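Long-range contacts in uridylate-specific endoribonuclease nsp11 (Prrsv 16244b, PDB 5EYI), which probably cuts RNA as a uridylate-specific endoribonuclease, degrading the 5'-polyuridines formed during viral replication and so keeping host double-stranded RNA sensors quiet: residues A[53-58]-A[86-91]; A[60-65]-A[97-102]; A[20-25]-A[41-46]. The protein carries 1 engineered substitution. All blocks are in the same frame, centred on the assembly; numbering follows the deposited sequence.

Interaction 1 of 3, residues A[53-58]-A[86-91]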
loop_
_atom_site.group_PDB
_atom_site.type_symbol
_atom_site.label_atom_id
_atom_site.label_comp_id
_atom_site.label_asym_id
_atom_site.label_seq_id
_atom_site.Cartn_x
_atom_site.Cartn_y
_atom_site.Cartn_z
ATOM N N VAL A 53 -17.712 1.273 -28.085
ATOM C CA VAL A 53 -19.164 1.211 -28.194
ATOM C C VAL A 53 -19.740 0.904 -26.820
ATOM O O VAL A 53 -19.363 -0.089 -26.205
ATOM C CB VAL A 53 -19.653 0.155 -29.216
ATOM C CG1 VAL A 53 -21.181 0.157 -29.283
ATOM C CG2 VAL A 53 -19.076 0.432 -30.604
ATOM N N ALA A 54 -20.638 1.772 -26.358
ATOM C CA ALA A 54 -21.419 1.560 -25.143
ATOM C C ALA A 54 -22.795 1.015 -25.519
ATOM O O ALA A 54 -23.518 1.629 -26.310
ATOM C CB ALA A 54 -21.581 2.870 -24.403
ATOM N N SER A 55 -23.165 -0.124 -24.959
ATOM C CA SER A 55 -24.416 -0.773 -25.341
ATOM C C SER A 55 -25.108 -1.368 -24.141
ATOM O O SER A 55 -24.471 -1.765 -23.162
ATOM C CB SER A 55 -24.153 -1.871 -26.373
ATOM O OG SER A 55 -23.290 -2.869 -25.854
ATOM N N LEU A 56 -26.425 -1.462 -24.244
ATOM C CA LEU A 56 -27.230 -2.001 -23.167
ATOM C C LEU A 56 -27.095 -3.516 -23.074
ATOM O O LEU A 56 -27.262 -4.093 -21.999
ATOM C CB LEU A 56 -28.689 -1.598 -23.366
ATOM C CG LEU A 56 -29.587 -1.781 -22.158
ATOM C CD1 LEU A 56 -29.032 -1.032 -20.944
ATOM C CD2 LEU A 56 -30.970 -1.283 -22.524
ATOM N N ARG A 57 -26.781 -4.147 -24.203
ATOM C CA ARG A 57 -26.616 -5.595 -24.302
ATOM C C ARG A 57 -25.276 -5.894 -24.950
ATOM O O ARG A 57 -24.763 -5.058 -25.694
ATOM C CB ARG A 57 -27.725 -6.185 -25.178
ATOM C CG ARG A 57 -29.129 -5.821 -24.739
ATOM C CD ARG A 57 -30.159 -6.417 -25.687
ATOM N NE ARG A 57 -30.295 -7.861 -25.525
ATOM C CZ ARG A 57 -31.142 -8.634 -26.205
ATOM N NH1 ARG A 57 -31.955 -8.124 -27.130
ATOM N NH2 ARG A 57 -31.172 -9.939 -25.961
ATOM N N PRO A 58 -24.724 -7.097 -24.714
ATOM C CA PRO A 58 -23.425 -7.414 -25.325
ATOM C C PRO A 58 -23.518 -7.456 -26.845
ATOM O O PRO A 58 -24.537 -7.897 -27.374
ATOM C CB PRO A 58 -23.067 -8.804 -24.763
ATOM C CG PRO A 58 -24.153 -9.195 -23.825
ATOM C CD PRO A 58 -25.300 -8.239 -23.982
ATOM N N SER A 86 -24.501 -1.844 -15.709
ATOM C CA SER A 86 -24.934 -0.497 -16.092
ATOM C C SER A 86 -24.944 -0.351 -17.609
ATOM O O SER A 86 -25.873 0.224 -18.177
ATOM C CB SER A 86 -24.031 0.565 -15.456
ATOM O OG SER A 86 -23.965 0.373 -14.058
ATOM N N TYR A 87 -23.899 -0.870 -18.248
ATOM C CA TYR A 87 -23.753 -0.875 -19.716
ATOM C C TYR A 87 -22.632 -1.852 -20.068
ATOM O O TYR A 87 -21.893 -2.279 -19.191
ATOM C CB TYR A 87 -23.427 0.542 -20.257
ATOM C CG TYR A 87 -22.248 1.198 -19.554
ATOM C CD1 TYR A 87 -22.442 2.005 -18.438
ATOM C CD2 TYR A 87 -20.939 0.971 -19.974
ATOM C CE1 TYR A 87 -21.373 2.577 -17.768
ATOM C CE2 TYR A 87 -19.861 1.547 -19.302
ATOM C CZ TYR A 87 -20.088 2.347 -18.200
ATOM O OH TYR A 87 -19.021 2.911 -17.530
ATOM N N TYR A 88 -22.525 -2.201 -21.345
ATOM C CA TYR A 88 -21.404 -2.972 -21.887
ATOM C C TYR A 88 -20.502 -2.032 -22.661
ATOM O O TYR A 88 -20.982 -1.083 -23.261
ATOM C CB TYR A 88 -21.889 -4.077 -22.832
ATOM C CG TYR A 88 -22.535 -5.219 -22.098
ATOM C CD1 TYR A 88 -23.882 -5.173 -21.764
ATOM C CD2 TYR A 88 -21.794 -6.333 -21.712
ATOM C CE1 TYR A 88 -24.473 -6.200 -21.071
ATOM C CE2 TYR A 88 -22.383 -7.367 -21.014
ATOM C CZ TYR A 88 -23.723 -7.290 -20.698
ATOM O OH TYR A 88 -24.309 -8.310 -20.000
ATOM N N LEU A 89 -19.201 -2.310 -22.641
ATOM C CA LEU A 89 -18.235 -1.596 -23.471
ATOM C C LEU A 89 -17.546 -2.558 -24.415
ATOM O O LEU A 89 -17.117 -3.638 -24.010
ATOM C CB LEU A 89 -17.174 -0.892 -22.617
ATOM C CG LEU A 89 -17.585 0.396 -21.907
ATOM C CD1 LEU A 89 -16.367 0.975 -21.199
ATOM C CD2 LEU A 89 -18.200 1.418 -22.843
ATOM N N THR A 90 -17.433 -2.153 -25.674
ATOM C CA THR A 90 -16.681 -2.911 -26.652
ATOM C C THR A 90 -15.712 -1.964 -27.351
ATOM O O THR A 90 -16.123 -0.962 -27.906
ATOM C CB THR A 90 -17.616 -3.597 -27.668
ATOM O OG1 THR A 90 -18.716 -4.195 -26.972
ATOM C CG2 THR A 90 -16.866 -4.686 -28.432
ATOM N N LYS A 91 -14.428 -2.288 -27.297
ATOM C CA LYS A 91 -13.386 -1.440 -27.855
ATOM C C LYS A 91 -12.869 -2.027 -29.160
ATOM O O LYS A 91 -12.367 -3.151 -29.184
ATOM C CB LYS A 91 -12.236 -1.312 -26.859
ATOM C CG LYS A 91 -11.032 -0.540 -27.365
ATOM C CD LYS A 91 -10.126 -0.168 -26.208
ATOM C CE LYS A 91 -8.776 0.345 -26.679
ATOM N NZ LYS A 91 -8.036 0.953 -25.535
HETATM O O HOH W 1 -20.571 -2.549 -26.206
#

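Interaction 2 of 3, residues A[60-65]-A[97-102]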
loop_
_atom_site.group_PDB
_atom_site.type_symbol
_atom_site.label_atom_id
_atom_site.label_comp_id
_atom_site.label_asym_id
_atom_site.label_seq_id
_atom_site.Cartn_x
_atom_site.Cartn_y
_atom_site.Cartn_z
ATOM N N HIS A 60 -20.460 -8.380 -28.737
ATOM C CA HIS A 60 -19.296 -9.151 -29.174
ATOM C C HIS A 60 -18.850 -9.989 -27.985
ATOM O O HIS A 60 -19.224 -9.684 -26.854
ATOM C CB HIS A 60 -18.170 -8.201 -29.600
ATOM C CG HIS A 60 -17.097 -8.844 -30.429
ATOM N ND1 HIS A 60 -16.004 -9.481 -29.883
ATOM C CD2 HIS A 60 -16.936 -8.914 -31.771
ATOM C CE1 HIS A 60 -15.227 -9.935 -30.847
ATOM N NE2 HIS A 60 -15.769 -9.600 -32.004
ATOM N N LYS A 61 -18.046 -11.024 -28.234
ATOM C CA LYS A 61 -17.451 -11.847 -27.167
ATOM C C LYS A 61 -16.571 -11.055 -26.176
ATOM O O LYS A 61 -16.389 -11.467 -25.030
ATOM C CB LYS A 61 -16.623 -12.994 -27.794
ATOM C CG LYS A 61 -15.948 -13.970 -26.819
ATOM C CD LYS A 61 -16.915 -14.561 -25.784
ATOM C CE LYS A 61 -16.219 -15.462 -24.765
ATOM N NZ LYS A 61 -16.059 -16.866 -25.245
ATOM N N TYR A 62 -16.054 -9.917 -26.623
ATOM C CA TYR A 62 -15.148 -9.080 -25.868
ATOM C C TYR A 62 -15.880 -7.865 -25.288
ATOM O O TYR A 62 -15.233 -6.980 -24.725
ATOM C CB TYR A 62 -14.005 -8.601 -26.768
ATOM C CG TYR A 62 -13.061 -9.670 -27.306
ATOM C CD1 TYR A 62 -12.800 -10.856 -26.599
ATOM C CD2 TYR A 62 -12.381 -9.462 -28.507
ATOM C CE1 TYR A 62 -11.915 -11.807 -27.095
ATOM C CE2 TYR A 62 -11.492 -10.404 -29.009
ATOM C CZ TYR A 62 -11.260 -11.575 -28.305
ATOM O OH TYR A 62 -10.379 -12.505 -28.808
ATOM N N SER A 63 -17.209 -7.809 -25.438
ATOM C CA SER A 63 -18.021 -6.854 -24.697
ATOM C C SER A 63 -17.807 -7.100 -23.211
ATOM O O SER A 63 -17.950 -8.226 -22.738
ATOM C CB SER A 63 -19.507 -6.987 -25.025
ATOM O OG SER A 63 -19.765 -6.556 -26.338
ATOM N N ARG A 64 -17.437 -6.040 -22.504
ATOM C CA ARG A 64 -17.153 -6.079 -21.078
ATOM C C ARG A 64 -18.371 -5.502 -20.367
ATOM O O ARG A 64 -18.757 -4.355 -20.627
ATOM C CB ARG A 64 -15.897 -5.244 -20.790
ATOM C CG ARG A 64 -15.658 -4.822 -19.345
ATOM C CD ARG A 64 -15.277 -5.994 -18.471
ATOM N NE ARG A 64 -14.009 -6.562 -18.906
ATOM C CZ ARG A 64 -13.562 -7.760 -18.556
ATOM N NH1 ARG A 64 -14.260 -8.535 -17.728
ATOM N NH2 ARG A 64 -12.399 -8.186 -19.028
ATOM N N ALA A 65 -18.966 -6.300 -19.479
ATOM C CA ALA A 65 -20.051 -5.853 -18.617
ATOM C C ALA A 65 -19.510 -4.892 -17.557
ATOM O O ALA A 65 -18.627 -5.255 -16.784
ATOM C CB ALA A 65 -20.709 -7.051 -17.944
ATOM N N ALA A 97 -12.204 -5.971 -32.566
ATOM C CA ALA A 97 -12.570 -5.941 -31.156
ATOM C C ALA A 97 -11.388 -6.364 -30.293
ATOM O O ALA A 97 -10.702 -7.330 -30.612
ATOM C CB ALA A 97 -13.757 -6.855 -30.896
ATOM N N GLN A 98 -11.147 -5.628 -29.212
ATOM C CA GLN A 98 -10.046 -5.913 -28.306
ATOM C C GLN A 98 -10.574 -6.451 -26.997
ATOM O O GLN A 98 -11.673 -6.105 -26.582
ATOM C CB GLN A 98 -9.250 -4.637 -28.022
ATOM C CG GLN A 98 -8.684 -3.951 -29.251
ATOM C CD GLN A 98 -7.809 -4.865 -30.079
ATOM O OE1 GLN A 98 -8.082 -5.118 -31.258
ATOM N NE2 GLN A 98 -6.760 -5.385 -29.456
ATOM N N LEU A 99 -9.773 -7.283 -26.344
ATOM C CA LEU A 99 -10.045 -7.698 -24.976
ATOM C C LEU A 99 -9.845 -6.488 -24.067
ATOM O O LEU A 99 -8.805 -5.835 -24.136
ATOM C CB LEU A 99 -9.092 -8.819 -24.547
ATOM C CG LEU A 99 -9.619 -9.718 -23.423
ATOM C CD1 LEU A 99 -10.545 -10.777 -24.012
ATOM C CD2 LEU A 99 -8.479 -10.360 -22.632
ATOM N N LEU A 100 -10.839 -6.182 -23.236
ATOM C CA LEU A 100 -10.699 -5.135 -22.225
ATOM C C LEU A 100 -10.261 -5.767 -20.911
ATOM O O LEU A 100 -10.677 -6.881 -20.606
ATOM C CB LEU A 100 -12.013 -4.375 -22.028
ATOM C CG LEU A 100 -12.351 -3.320 -23.083
ATOM C CD1 LEU A 100 -13.806 -2.897 -22.944
ATOM C CD2 LEU A 100 -11.435 -2.106 -22.969
ATOM N N PRO A 101 -9.426 -5.061 -20.127
ATOM C CA PRO A 101 -9.004 -5.593 -18.837
ATOM C C PRO A 101 -10.090 -5.500 -17.764
ATOM O O PRO A 101 -11.131 -4.876 -17.970
ATOM C CB PRO A 101 -7.804 -4.714 -18.472
ATOM C CG PRO A 101 -8.074 -3.421 -19.148
ATOM C CD PRO A 101 -8.771 -3.774 -20.428
ATOM N N GLU A 102 -9.827 -6.137 -16.631
ATOM C CA GLU A 102 -10.729 -6.111 -15.485
ATOM C C GLU A 102 -10.525 -4.798 -14.742
ATOM O O GLU A 102 -9.395 -4.317 -14.631
ATOM C CB GLU A 102 -10.427 -7.272 -14.528
ATOM C CG GLU A 102 -10.529 -8.676 -15.126
ATOM C CD GLU A 102 -11.945 -9.227 -15.192
ATOM O OE1 GLU A 102 -12.194 -10.101 -16.056
ATOM O OE2 GLU A 102 -12.807 -8.814 -14.384
HETATM O O HOH W 2 -13.936 -4.778 -26.075
HETATM O O HOH W 3 -13.263 -7.547 -23.001
#

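Interaction 3 of 3, residues A[20-25]-A[41-46]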
loop_
_atom_site.group_PDB
_atom_site.type_symbol
_atom_site.label_atom_id
_atom_site.label_comp_id
_atom_site.label_asym_id
_atom_site.label_seq_id
_atom_site.Cartn_x
_atom_site.Cartn_y
_atom_site.Cartn_z
ATOM N N SER A 20 -17.123 12.136 -29.425
ATOM C CA SER A 20 -18.291 11.343 -29.752
ATOM C C SER A 20 -19.126 12.062 -30.796
ATOM O O SER A 20 -19.384 13.259 -30.656
ATOM C CB SER A 20 -19.168 11.125 -28.526
ATOM O OG SER A 20 -20.255 10.282 -28.860
ATOM N N PRO A 21 -19.580 11.334 -31.832
ATOM C CA PRO A 21 -20.558 11.949 -32.719
ATOM C C PRO A 21 -21.948 12.090 -32.092
ATOM O O PRO A 21 -22.675 12.990 -32.488
ATOM C CB PRO A 21 -20.592 10.998 -33.916
ATOM C CG PRO A 21 -20.200 9.683 -33.354
ATOM C CD PRO A 21 -19.237 9.966 -32.250
ATOM N N ASP A 22 -22.295 11.243 -31.116
ATOM C CA ASP A 22 -23.685 11.129 -30.624
ATOM C C ASP A 22 -23.935 11.411 -29.137
ATOM O O ASP A 22 -25.027 11.815 -28.788
ATOM C CB ASP A 22 -24.268 9.744 -30.983
ATOM C CG ASP A 22 -23.425 8.574 -30.455
ATOM O OD1 ASP A 22 -22.195 8.570 -30.675
ATOM O OD2 ASP A 22 -23.997 7.642 -29.846
ATOM N N LEU A 23 -22.945 11.203 -28.273
ATOM C CA LEU A 23 -23.105 11.312 -26.822
ATOM C C LEU A 23 -22.765 12.705 -26.314
ATOM O O LEU A 23 -21.654 13.185 -26.520
ATOM C CB LEU A 23 -22.199 10.297 -26.127
ATOM C CG LEU A 23 -22.586 8.832 -26.327
ATOM C CD1 LEU A 23 -21.488 7.926 -25.797
ATOM C CD2 LEU A 23 -23.917 8.543 -25.645
ATOM N N THR A 24 -23.714 13.334 -25.624
ATOM C CA THR A 24 -23.584 14.742 -25.253
ATOM C C THR A 24 -22.533 15.006 -24.188
ATOM O O THR A 24 -21.989 16.106 -24.141
ATOM C CB THR A 24 -24.918 15.351 -24.779
ATOM O OG1 THR A 24 -25.458 14.568 -23.703
ATOM C CG2 THR A 24 -25.900 15.396 -25.935
ATOM N N GLN A 25 -22.236 14.009 -23.352
ATOM C CA GLN A 25 -21.250 14.195 -22.276
ATOM C C GLN A 25 -19.801 14.198 -22.775
ATOM O O GLN A 25 -18.881 14.476 -22.009
ATOM C CB GLN A 25 -21.448 13.183 -21.133
ATOM C CG GLN A 25 -20.981 11.745 -21.382
ATOM C CD GLN A 25 -22.074 10.848 -21.933
ATOM O OE1 GLN A 25 -22.903 11.287 -22.737
ATOM N NE2 GLN A 25 -22.077 9.582 -21.514
ATOM N N THR A 41 -19.224 6.001 -28.368
ATOM C CA THR A 41 -20.490 6.045 -29.082
ATOM C C THR A 41 -21.405 4.914 -28.626
ATOM O O THR A 41 -20.941 3.950 -28.009
ATOM C CB THR A 41 -20.248 5.929 -30.607
ATOM O OG1 THR A 41 -21.482 6.084 -31.317
ATOM C CG2 THR A 41 -19.596 4.581 -30.976
ATOM N N THR A 42 -22.701 5.042 -28.921
ATOM C CA THR A 42 -23.635 3.916 -28.774
ATOM C C THR A 42 -23.973 3.273 -30.120
ATOM O O THR A 42 -24.757 2.323 -30.159
ATOM C CB THR A 42 -24.931 4.302 -28.030
ATOM O OG1 THR A 42 -25.657 5.271 -28.782
ATOM C CG2 THR A 42 -24.612 4.866 -26.674
ATOM N N GLN A 43 -23.364 3.762 -31.207
ATOM C CA GLN A 43 -23.569 3.206 -32.544
ATOM C C GLN A 43 -22.376 2.356 -32.942
ATOM O O GLN A 43 -21.253 2.868 -33.059
ATOM C CB GLN A 43 -23.740 4.331 -33.542
ATOM C CG GLN A 43 -24.931 5.224 -33.238
ATOM C CD GLN A 43 -24.937 6.482 -34.078
ATOM O OE1 GLN A 43 -24.306 6.538 -35.132
ATOM N NE2 GLN A 43 -25.653 7.499 -33.618
ATOM N N ASN A 44 -22.606 1.063 -33.151
ATOM C CA ASN A 44 -21.545 0.163 -33.590
ATOM C C ASN A 44 -21.303 0.292 -35.104
ATOM O O ASN A 44 -21.598 -0.617 -35.889
ATOM C CB ASN A 44 -21.860 -1.282 -33.187
ATOM C CG ASN A 44 -20.728 -2.240 -33.509
ATOM O OD1 ASN A 44 -19.577 -1.830 -33.719
ATOM N ND2 ASN A 44 -21.048 -3.530 -33.561
ATOM N N ASN A 45 -20.726 1.421 -35.496
ATOM C CA ASN A 45 -20.556 1.756 -36.891
ATOM C C ASN A 45 -19.187 1.304 -37.382
ATOM O O ASN A 45 -18.156 1.869 -37.004
ATOM C CB ASN A 45 -20.731 3.257 -37.078
ATOM C CG ASN A 45 -20.946 3.643 -38.522
ATOM O OD1 ASN A 45 -20.314 3.098 -39.428
ATOM N ND2 ASN A 45 -21.838 4.588 -38.745
ATOM N N GLU A 46 -19.190 0.299 -38.251
ATOM C CA GLU A 46 -17.950 -0.248 -38.816
ATOM C C GLU A 46 -17.142 0.745 -39.661
ATOM O O GLU A 46 -15.974 0.510 -39.920
ATOM C CB GLU A 46 -18.246 -1.519 -39.618
ATOM C CG GLU A 46 -18.562 -2.705 -38.718
ATOM C CD GLU A 46 -19.260 -3.841 -39.442
ATOM O OE1 GLU A 46 -20.407 -3.642 -39.903
ATOM O OE2 GLU A 46 -18.670 -4.938 -39.527
#

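Interaction 1 of 3, residues A[53-58]-A[86-91]
The carbonyl oxygen of Val53 is gripped from several directions at the pairing of antiparallel strands 51-55 and 85-93 in the N-terminal domain. Thr90 N donates to Val53 O at 2.9 Å, and a water donates to the same Val53 O at 2.7 Å. The CA of Leu89 adds a C-H...O contact, 3.3 Å from Val53 O. That water also ties together the side chains of Ser55 and Thr90, on the same face of the sheet as Val53: it donates to Ser55 OG at 2.8 Å and bonds Thr90 OG1 at 2.6 Å. Thr90 OG1 has a further partner in Ser63 OG, so the water belongs to a longer polar chain. Ser55 OG donates to Arg57 O at 2.6 Å within the loop that leaves the strand. Val53 and Ser55 form hydrogen-bonded pairs with Thr90 and Tyr88, the Tyr88 N to Ser55 O bond being nearly straight at 168°. Between them, Ala54 and Leu89 make a non-hydrogen-bonded pair on the opposite face, where Ala54 CB touches Leu89 CD2. Past the strand end, the chain folds back over the Tyr88 ring, whose edge meets the carbonyl oxygens of Ser55 and Leu56. With Tyr88 CG anti to the carbonyl carbon (chi1 -73°), one ring face takes Pro58 in a CH-pi contact: Pro58 CD sits 3.9 Å from the Tyr88 ring centroid, 22° off its normal.

Interaction 2 of 3, residues A[60-65]-A[97-102]
Arg64 reaches across to the 97-102 segment, and its NH2 donates to Leu100 O at 2.7 Å. That oxygen lies in the guanidinium plane, and the bond is nearly straight at 167°. The NH1 of Arg64 forms a salt bridge with Glu102 OE1 at 3.1 Å, its hydrogen bond weak, the guanidinium and carboxylate planes standing 71° apart. At the start of the turn, with His60 CG anti to the backbone N (chi1 -163°), Ala97 CB rests over the centre of the His60 ring, 3.5 Å from its centroid. Leu99 CD1 touches Tyr62 CD1 at 3.4 Å, the two side chains crossing at about a right angle, while Ala97 O lies by the ring edge.

Further out, Tyr62 N donates in the imidazole plane to His60 ND1 at 3.3 Å, helping fix the rotation of the ring that meets Ala97 CB. Two waters donate to Tyr62 O; one also donates to Gln98 O and the other accepts from Leu100 N. Arg64 and Gln98 bond through their backbones to Leu89 and Lys91 of strand 85-93, respectively. The result is a type I turn, His60 to Ser63, leading into strand 64-67 and packed against residues 97-102, which begin in strand 96-98.

Interaction 3 of 3, residues A[20-25]-A[41-46]
Asp22 spreads its carboxylate between two consecutive threonines, and each oxygen finds its own donor or donors. The hydroxyl of Thr41 donates to Asp22 OD1, with OG1 2.7 Å away and 37° out of the carboxylate plane. The second oxygen is held twice. Thr42 N points at the syn lone pair of Asp22 OD2 over 3.0 Å, in a bond that is almost straight at 172°. Thr42 OG1 donates to the same OD2 at 3.1 Å, meeting it nearly along the C-O axis. A chi1 of 56° sets Asp22 CG between the backbone N and the carbonyl carbon, on the side of the two threonines. Three donors on one carboxylate would be expected to favour its charged form.

The Thr41 hydroxyl serves in both senses: while giving its proton to Asp22, Thr41 OG1 accepts from Gln43 N at 3.0 Å, an ST turn that bends the chain just beyond the strand. A matching device stands on the other side. Ser20 OG receives Leu23 N at 2.9 Å and, in a longer bond, Asp22 N at 3.2 Å, which makes both an ST turn and an ST motif. Ser20 OG is also bonded to Val40 O, so the serine that shapes the Asp22 loop is itself fixed to the strand that holds Thr41.

Leu23 gives the contact an apolar flank, its CD2 lying 3.9 Å from Thr42 CG2 and its CD1 resting on Thr41 CA. Trp48 touches Pro21, Thr41 and Gln43 from the following loop. The contact therefore joins the loops that follow strands 19-20 and 39-41, beside strand 51-55, to which Thr41 is bonded through its backbone.

All three contacts lie on the same side of the chain's centre and combine a strand pairing with contacts of the loops around the same sheet. Along the chain, interaction 3 closes before the others open, whereas the segments of interactions 1 and 2 alternate. Interactions 1 and 2, centres about 9 Å apart, meet at strand 85-93, which interaction 1 includes and interaction 2 borders. The centre of interaction 3 is about 12 Å from that of interaction 1; they join where Ala54 N meets Thr41 O, in the parallel pairing of strands 39-41 and 51-55. Interactions 1 and 3 belong to the N-terminal domain, while residues 97-102 lead toward the endoribonuclease domain; all three are away from the predicted active site.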